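Local coordinates for armadillo repeat protein arm00016 (Synthetic construct, PDB 4D4E), which is a computationally designed armadillo repeat protein, a solenoid of stacked helices intended for modular recognition of peptides, at residues Q19-P24 with S31-L36; K145-A150 with N157-I162; K229-A234 with N241-L246. One frame throughout, in Å; residues are numbered along the deposited sequence. Where two conformers were deposited one is given.

Overall arrangement
From the N terminus, interaction 1 is the first to close: residues 19-24, where helix 14-20 runs out, fold back on helix 26-40. Interaction 2 does the same near the middle of the chain, joining the end of helix 140-146 to helix 152-166, and interaction 3 near the C terminus, joining the loop after helix 223-229 to helix 236-248. Each closes a short, largely helical loop of six residues; the three follow in series, and none nests in or crosses another. Interactions 1 and 3 lie on opposite sides of the chain's centre, their own centres about 47 Å apart. Such local hairpins are spaced along the armadillo solenoid, tying each turn to the long helix that follows it.

Interaction 1: Q19-P24 with S31-L36; sequences QQLNSP and SALRKL
Leu21 reaches from the turn after helix 14-20 onto helix 26-40, and its two methyl groups find different partners. CD1 meets CD1 of Leu36 at 3.3 Å, tighter than usual van der Waals contact, the two leucine side chains crossing at about a right angle. CD2 lies over the helix backbone, 3.6 Å from the N of Leu33 and 3.9 Å from CB of Ala32. Leu36 has CG anti to its backbone nitrogen (chi1 -176°), which carries its CD1 across to Leu21. Ala32 suits its place because a lone methyl lets the turn come close: its CB is 3.4 Å from CB of Gln20.

The solvent side is looser. There OE1 of Gln20 lies 3.6 Å from the CB of Ala32. Glutamine suits this place because its CB packs on Ala32 while its amide lies at the partly exposed margin. The type I turn Gln20-Ser23 is closed by Ser23 N, which donates to Gln20 O at 3.1 Å.

Beyond the pair, Met17 of helix 14-20 covers Ala32 and Leu36, while Leu33 and Leu36 both pack on Leu59 of helix 56-61; Leu33 also touches Val70 and Leu36 touches Ala77, both of helix 68-81.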
loop_
_atom_site.group_PDB
_atom_site.type_symbol
_atom_site.label_atom_id
_atom_site.label_comp_id
_atom_site.label_asym_id
_atom_site.label_seq_id
_atom_site.Cartn_x
_atom_site.Cartn_y
_atom_site.Cartn_z
ATOM N N GLN A 19 -10.259 -17.434 18.614
ATOM C CA GLN A 19 -11.626 -17.417 19.101
ATOM C C GLN A 19 -12.008 -16.084 19.767
ATOM O O GLN A 19 -13.135 -15.593 19.583
ATOM C CB GLN A 19 -11.857 -18.549 20.085
ATOM C CG GLN A 19 -13.294 -19.013 20.057
ATOM C CD GLN A 19 -13.635 -19.829 21.284
ATOM O OE1 GLN A 19 -12.742 -20.257 22.016
ATOM N NE2 GLN A 19 -14.928 -20.062 21.513
ATOM N N GLN A 20 -11.073 -15.508 20.531
ATOM C CA GLN A 20 -11.331 -14.267 21.254
ATOM C C GLN A 20 -11.542 -13.055 20.362
ATOM O O GLN A 20 -12.156 -12.091 20.812
ATOM C CB GLN A 20 -10.238 -13.990 22.286
ATOM C CG GLN A 20 -10.261 -14.999 23.417
ATOM C CD GLN A 20 -9.008 -14.945 24.273
ATOM O OE1 GLN A 20 -8.014 -14.291 23.920
ATOM N NE2 GLN A 20 -9.051 -15.617 25.425
ATOM N N LEU A 21 -11.052 -13.097 19.114
ATOM C CA LEU A 21 -11.381 -12.057 18.110
ATOM C C LEU A 21 -12.894 -11.964 17.851
ATOM O O LEU A 21 -13.377 -10.953 17.364
ATOM C CB LEU A 21 -10.644 -12.323 16.770
ATOM C CG LEU A 21 -9.116 -12.413 16.832
ATOM C CD1 LEU A 21 -8.575 -12.566 15.434
ATOM C CD2 LEU A 21 -8.471 -11.164 17.514
ATOM N N ASN A 22 -13.606 -13.057 18.133
ATOM C CA ASN A 22 -15.048 -13.167 17.883
ATOM C C ASN A 22 -15.840 -12.957 19.189
ATOM O O ASN A 22 -17.052 -13.057 19.194
ATOM C CB ASN A 22 -15.410 -14.537 17.235
ATOM C CG ASN A 22 -14.433 -14.973 16.127
ATOM O OD1 ASN A 22 -14.579 -14.604 14.957
ATOM N ND2 ASN A 22 -13.454 -15.796 16.489
ATOM N N SER A 23 -15.136 -12.671 20.291
ATOM C CA SER A 23 -15.733 -12.406 21.616
ATOM C C SER A 23 -16.372 -11.028 21.717
ATOM O O SER A 23 -15.736 -10.049 21.357
ATOM C CB SER A 23 -14.660 -12.486 22.702
ATOM O OG SER A 23 -15.044 -11.779 23.870
ATOM N N PRO A 24 -17.619 -10.938 22.241
ATOM C CA PRO A 24 -18.241 -9.615 22.392
ATOM C C PRO A 24 -17.645 -8.821 23.576
ATOM O O PRO A 24 -17.841 -7.617 23.659
ATOM C CB PRO A 24 -19.731 -9.937 22.639
ATOM C CG PRO A 24 -19.872 -11.411 22.376
ATOM C CD PRO A 24 -18.527 -11.998 22.706
ATOM N N SER A 31 -7.381 -7.503 23.885
ATOM C CA SER A 31 -6.274 -8.336 24.319
ATOM C C SER A 31 -5.858 -9.355 23.238
ATOM O O SER A 31 -4.663 -9.490 22.913
ATOM C CB SER A 31 -6.681 -9.079 25.583
ATOM O OG SER A 31 -5.576 -9.202 26.431
ATOM N N ALA A 32 -6.853 -10.059 22.687
ATOM C CA ALA A 32 -6.563 -11.020 21.626
ATOM C C ALA A 32 -5.938 -10.334 20.426
ATOM O O ALA A 32 -4.848 -10.731 19.974
ATOM C CB ALA A 32 -7.805 -11.841 21.272
ATOM N N LEU A 33 -6.568 -9.274 19.913
ATOM C CA LEU A 33 -5.945 -8.518 18.831
ATOM C C LEU A 33 -4.552 -8.030 19.182
ATOM O O LEU A 33 -3.714 -8.040 18.318
ATOM C CB LEU A 33 -6.752 -7.326 18.382
ATOM C CG LEU A 33 -7.394 -7.232 17.032
ATOM C CD1 LEU A 33 -7.870 -5.805 16.909
ATOM C CD2 LEU A 33 -6.459 -7.606 15.880
ATOM N N ARG A 34 -4.337 -7.601 20.435
ATOM C CA ARG A 34 -3.003 -7.306 20.971
ATOM C C ARG A 34 -1.994 -8.377 20.605
ATOM O O ARG A 34 -1.048 -8.116 19.874
ATOM C CB ARG A 34 -3.019 -7.264 22.499
ATOM C CG ARG A 34 -3.438 -5.979 23.154
ATOM C CD ARG A 34 -2.259 -5.077 23.519
ATOM N NE ARG A 34 -2.758 -3.755 23.931
ATOM C CZ ARG A 34 -3.087 -2.769 23.095
ATOM N NH1 ARG A 34 -2.950 -2.903 21.778
ATOM N NH2 ARG A 34 -3.541 -1.629 23.578
ATOM N N LYS A 35 -2.187 -9.568 21.162
ATOM C CA LYS A 35 -1.210 -10.632 21.043
ATOM C C LYS A 35 -1.002 -11.003 19.573
ATOM O O LYS A 35 0.140 -11.092 19.077
ATOM C CB LYS A 35 -1.638 -11.846 21.876
ATOM C CG LYS A 35 -1.538 -11.611 23.391
ATOM C CD LYS A 35 -2.619 -12.389 24.153
ATOM C CE LYS A 35 -2.922 -11.797 25.529
ATOM N NZ LYS A 35 -3.084 -10.308 25.511
ATOM N N LEU A 36 -2.115 -11.192 18.865
ATOM C CA LEU A 36 -2.058 -11.504 17.450
ATOM C C LEU A 36 -1.238 -10.438 16.689
ATOM O O LEU A 36 -0.441 -10.751 15.769
ATOM C CB LEU A 36 -3.492 -11.551 16.949
ATOM C CG LEU A 36 -3.835 -11.941 15.544
ATOM C CD1 LEU A 36 -5.311 -12.382 15.532
ATOM C CD2 LEU A 36 -3.555 -10.743 14.641
#

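Interaction 2: K145-A150 with N157-I162; sequences KLLDDA and NAVAAI
Leu147 holds CG anti to its carbonyl carbon (chi1 -69°) and CD1 anti to its CA (chi2 -177°), which leaves CD2 on the branch facing helix 152-166. In this helical hairpin of the armadillo fold, that one methyl carries most of the contact. It rests on the helix where alanine keeps the surface low, 3.9 Å from CB of Ala158, and in the conformer given it also meets CG2 of Val159. Ile162, one helical turn beyond Ala158, brings CG1 to 4.2 Å from CD2 of Leu147.

Leu146 supplies a second, simpler touch, its CB lying 4.0 Å from CB of Ala158. Alanine's small side chain thus serves two consecutive leucines at once, and branched isoleucine fills the flank. All five residues are buried, and dispersion with exclusion of water is what joins the two segments.

The leucines face different neighbours: Leu146 packs on Ile113 and Val117 of helix 110-124, whereas Leu147, Val159 and Ile162 all touch Leu185 of helix 182-187. The contact therefore lies between preceding and following layers of the solenoid. Its closest approach is made to the backbone, where CD2 of Leu147 sits 3.7 Å from N of Val159.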
loop_
_atom_site.group_PDB
_atom_site.type_symbol
_atom_site.label_atom_id
_atom_site.label_comp_id
_atom_site.label_asym_id
_atom_site.label_seq_id
_atom_site.Cartn_x
_atom_site.Cartn_y
_atom_site.Cartn_z
ATOM N N LYS A 145 -6.446 9.548 -5.321
ATOM C CA LYS A 145 -7.014 10.580 -4.472
ATOM C C LYS A 145 -6.222 10.805 -3.199
ATOM O O LYS A 145 -6.064 11.935 -2.801
ATOM C CB LYS A 145 -8.455 10.270 -4.127
ATOM C CG LYS A 145 -9.431 11.211 -4.797
ATOM C CD LYS A 145 -10.257 11.962 -3.744
ATOM C CE LYS A 145 -11.541 11.214 -3.442
ATOM N NZ LYS A 145 -11.255 9.754 -3.544
ATOM N N LEU A 146 -5.692 9.746 -2.580
ATOM C CA LEU A 146 -4.950 9.915 -1.371
ATOM C C LEU A 146 -3.573 10.514 -1.619
ATOM O O LEU A 146 -2.961 11.016 -0.674
ATOM C CB LEU A 146 -4.875 8.631 -0.570
ATOM C CG LEU A 146 -6.236 8.047 -0.181
ATOM C CD1 LEU A 146 -5.995 6.641 0.294
ATOM C CD2 LEU A 146 -6.841 8.903 0.928
ATOM N N LEU A 147 -3.096 10.484 -2.874
ATOM C CA LEU A 147 -1.849 11.177 -3.251
ATOM C C LEU A 147 -1.895 12.670 -3.004
ATOM O O LEU A 147 -0.850 13.334 -2.930
ATOM C CB LEU A 147 -1.511 11.000 -4.733
ATOM C CG LEU A 147 -1.091 9.596 -5.135
ATOM C CD1 LEU A 147 -0.727 9.611 -6.590
ATOM C CD2 LEU A 147 0.068 9.134 -4.249
ATOM N N ASP A 148 -3.099 13.207 -2.929
ATOM C CA ASP A 148 -3.256 14.610 -2.596
ATOM C C ASP A 148 -4.104 14.788 -1.334
ATOM O O ASP A 148 -5.281 15.153 -1.406
ATOM C CB ASP A 148 -3.910 15.346 -3.753
ATOM C CG ASP A 148 -3.725 16.824 -3.643
ATOM O OD1 ASP A 148 -2.733 17.255 -3.009
ATOM O OD2 ASP A 148 -4.558 17.559 -4.186
ATOM N N ASP A 149 -3.510 14.533 -0.179
ATOM C CA ASP A 149 -4.314 14.386 1.031
ATOM C C ASP A 149 -3.669 14.934 2.290
ATOM O O ASP A 149 -2.490 14.659 2.577
ATOM C CB ASP A 149 -4.653 12.919 1.256
ATOM C CG ASP A 149 -5.979 12.737 1.954
ATOM O OD1 ASP A 149 -7.019 13.113 1.361
ATOM O OD2 ASP A 149 -5.979 12.209 3.089
ATOM N N ALA A 150 -4.490 15.652 3.059
ATOM C CA ALA A 150 -4.066 16.424 4.231
ATOM C C ALA A 150 -2.913 15.814 5.064
ATOM O O ALA A 150 -2.221 16.564 5.766
ATOM C CB ALA A 150 -5.264 16.754 5.116
ATOM N N ASN A 157 2.393 6.511 2.454
ATOM C CA ASN A 157 1.968 5.109 2.214
ATOM C C ASN A 157 1.283 4.984 0.812
ATOM O O ASN A 157 1.467 3.975 0.114
ATOM C CB ASN A 157 0.982 4.698 3.319
ATOM C CG ASN A 157 1.657 4.467 4.693
ATOM O OD1 ASN A 157 2.804 4.079 4.773
ATOM N ND2 ASN A 157 0.910 4.645 5.751
ATOM N N ALA A 158 0.525 6.033 0.407
ATOM C CA ALA A 158 -0.183 6.037 -0.866
ATOM C C ALA A 158 0.754 6.017 -2.027
ATOM O O ALA A 158 0.437 5.338 -3.016
ATOM C CB ALA A 158 -1.131 7.226 -1.029
ATOM N N VAL A 159 1.880 6.800 -1.975
ATOM C CA VAL A 159 2.820 6.756 -3.088
ATOM C C VAL A 159 3.545 5.450 -3.103
ATOM O O VAL A 159 3.898 4.960 -4.170
ATOM C CB VAL A 159 3.924 7.845 -3.080
ATOM C CG1 VAL A 159 4.331 8.162 -4.524
ATOM C CG2 VAL A 159 3.461 9.082 -2.360
ATOM N N ALA A 160 3.808 4.904 -1.924
ATOM C CA ALA A 160 4.485 3.585 -1.833
ATOM C C ALA A 160 3.595 2.502 -2.506
ATOM O O ALA A 160 4.102 1.586 -3.234
ATOM C CB ALA A 160 4.785 3.227 -0.350
ATOM N N ALA A 161 2.277 2.632 -2.333
ATOM C CA ALA A 161 1.344 1.684 -2.997
ATOM C C ALA A 161 1.362 1.901 -4.510
ATOM O O ALA A 161 1.366 0.953 -5.262
ATOM C CB ALA A 161 -0.088 1.840 -2.427
ATOM N N ILE A 162 1.323 3.159 -4.950
ATOM C CA ILE A 162 1.310 3.462 -6.367
ATOM C C ILE A 162 2.636 3.021 -7.026
ATOM O O ILE A 162 2.621 2.411 -8.088
ATOM C CB ILE A 162 1.094 4.957 -6.643
ATOM C CG1 ILE A 162 -0.303 5.437 -6.180
ATOM C CG2 ILE A 162 1.455 5.304 -8.128
ATOM C CD1 ILE A 162 -1.511 4.741 -6.785
#

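Interaction 3: K229-A234 with N241-L246; sequences KLQSHA and NAQAAL
Gln231 and Leu230, at the turn between helix 223-229 and helix 236-248, face Ala242, Gln243 and Leu246 in a helical hairpin near the C-terminal end of this armadillo solenoid. The purely apolar share is small and buried: CB of Leu230 meets CB of Ala242 at 3.7 Å. Alanine fits here since a bare methyl is all that stands between CB of Leu230 and the helix backbone. The rest of Leu230 packs beyond the pair, on Ile197 and Val201 of helix 194-208 and on Val238.

The second kind of contact sets an amide against aliphatic carbon. Gln231 runs out extended beyond CG (chi2 170°), which carries its amide across to the helix. The exact place of this amide is doubtful, because NE2 of Gln231 is modelled only 2.9 Å from CG of Gln243; that distance, like the roughly 3.6 Å from NE2 to CB of Gln243, says no more than that the amide lies against the Gln243 chain. As modelled, the two amide planes stand 76° apart. Leu246 comes from the opposite direction and lays CD1 against the Gln231 amide, about 4.0 Å from its CD. Both glutamines are partly exposed, which suits residues with an aliphatic stem and a polar end. Shortened to an alanine, Gln231 would lose its amide and is likely to leave Gln243 CG and the Leu246 methyl without their cover, opening a gap at the edge of the hairpin.

Backbone hydrogen bonds shape each partner internally. Leu246 N binds Ala242 O in the helix, linking two of the contacting residues, while His233 N closes the turn on Leu230 O at 3.1 Å.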
loop_
_atom_site.group_PDB
_atom_site.type_symbol
_atom_site.label_atom_id
_atom_site.label_comp_id
_atom_site.label_asym_id
_atom_site.label_seq_id
_atom_site.Cartn_x
_atom_site.Cartn_y
_atom_site.Cartn_z
ATOM N N LYS A 229 15.127 19.137 -11.445
ATOM C CA LYS A 229 15.188 19.872 -10.137
ATOM C C LYS A 229 15.798 19.049 -8.970
ATOM O O LYS A 229 16.608 19.572 -8.212
ATOM C CB LYS A 229 13.823 20.411 -9.772
ATOM C CG LYS A 229 13.753 21.237 -8.485
ATOM C CD LYS A 229 12.708 22.352 -8.649
ATOM C CE LYS A 229 12.734 23.393 -7.533
ATOM N NZ LYS A 229 11.942 22.856 -6.403
ATOM N N LEU A 230 15.441 17.760 -8.874
ATOM C CA LEU A 230 15.919 16.848 -7.827
ATOM C C LEU A 230 17.372 16.535 -7.970
ATOM O O LEU A 230 17.993 16.012 -7.033
ATOM C CB LEU A 230 15.127 15.540 -7.850
ATOM C CG LEU A 230 13.673 15.686 -7.436
ATOM C CD1 LEU A 230 12.916 14.395 -7.708
ATOM C CD2 LEU A 230 13.595 16.028 -5.963
ATOM N N GLN A 231 17.936 16.806 -9.147
ATOM C CA GLN A 231 19.382 16.658 -9.233
ATOM C C GLN A 231 20.117 17.597 -8.312
ATOM O O GLN A 231 21.308 17.398 -8.076
ATOM C CB GLN A 231 19.917 16.758 -10.682
ATOM C CG GLN A 231 19.778 15.384 -11.305
ATOM C CD GLN A 231 20.035 15.406 -12.779
ATOM O OE1 GLN A 231 19.809 16.422 -13.449
ATOM N NE2 GLN A 231 20.491 14.286 -13.303
ATOM N N SER A 232 19.432 18.609 -7.760
ATOM C CA SER A 232 20.086 19.447 -6.736
ATOM C C SER A 232 19.395 19.432 -5.335
ATOM O O SER A 232 19.626 20.280 -4.470
ATOM C CB SER A 232 20.376 20.856 -7.289
ATOM O OG SER A 232 19.170 21.462 -7.556
ATOM N N HIS A 233 18.578 18.408 -5.115
ATOM C CA HIS A 233 17.963 18.219 -3.839
ATOM C C HIS A 233 19.066 17.981 -2.818
ATOM O O HIS A 233 20.084 17.367 -3.163
ATOM C CB HIS A 233 17.095 16.965 -3.921
ATOM C CG HIS A 233 16.247 16.759 -2.705
ATOM N ND1 HIS A 233 16.746 16.211 -1.556
ATOM C CD2 HIS A 233 14.946 17.047 -2.457
ATOM C CE1 HIS A 233 15.793 16.171 -0.637
ATOM N NE2 HIS A 233 14.698 16.693 -1.152
ATOM N N ALA A 234 18.861 18.398 -1.557
ATOM C CA ALA A 234 19.890 18.230 -0.496
ATOM C C ALA A 234 20.428 16.818 -0.304
ATOM O O ALA A 234 21.644 16.636 -0.030
ATOM C CB ALA A 234 19.401 18.779 0.855
ATOM N N ASN A 241 18.681 8.642 -7.456
ATOM C CA ASN A 241 17.431 8.034 -7.921
ATOM C C ASN A 241 16.803 8.800 -9.058
ATOM O O ASN A 241 16.321 8.186 -10.002
ATOM C CB ASN A 241 16.469 7.892 -6.766
ATOM C CG ASN A 241 17.025 6.948 -5.703
ATOM O OD1 ASN A 241 18.078 6.360 -5.917
ATOM N ND2 ASN A 241 16.363 6.838 -4.576
ATOM N N ALA A 242 16.874 10.138 -8.986
ATOM C CA ALA A 242 16.255 11.046 -9.963
ATOM C C ALA A 242 16.974 10.964 -11.267
ATOM O O ALA A 242 16.383 11.076 -12.345
ATOM C CB ALA A 242 16.338 12.467 -9.478
ATOM N N GLN A 243 18.280 10.804 -11.168
ATOM C CA GLN A 243 19.059 10.684 -12.361
ATOM C C GLN A 243 18.835 9.322 -13.030
ATOM O O GLN A 243 18.693 9.243 -14.244
ATOM C CB GLN A 243 20.525 10.903 -12.066
ATOM C CG GLN A 243 21.154 11.434 -13.324
ATOM C CD GLN A 243 22.569 10.996 -13.443
ATOM O OE1 GLN A 243 23.439 11.508 -12.747
ATOM N NE2 GLN A 243 22.818 10.041 -14.327
ATOM N N ALA A 244 18.789 8.271 -12.223
ATOM C CA ALA A 244 18.466 6.939 -12.732
ATOM C C ALA A 244 17.060 6.920 -13.372
ATOM O O ALA A 244 16.843 6.174 -14.303
ATOM C CB ALA A 244 18.565 5.883 -11.624
ATOM N N ALA A 245 16.119 7.731 -12.872
ATOM C CA ALA A 245 14.796 7.878 -13.528
ATOM C C ALA A 245 14.865 8.588 -14.863
ATOM O O ALA A 245 14.119 8.245 -15.811
ATOM C CB ALA A 245 13.795 8.603 -12.612
ATOM N N LEU A 246 15.705 9.625 -14.932
ATOM C CA LEU A 246 15.898 10.361 -16.169
ATOM C C LEU A 246 16.550 9.400 -17.198
ATOM O O LEU A 246 16.257 9.426 -18.403
ATOM C CB LEU A 246 16.763 11.600 -15.892
ATOM C CG LEU A 246 16.043 12.853 -15.355
ATOM C CD1 LEU A 246 17.038 13.920 -14.884
ATOM C CD2 LEU A 246 14.988 13.437 -16.337
#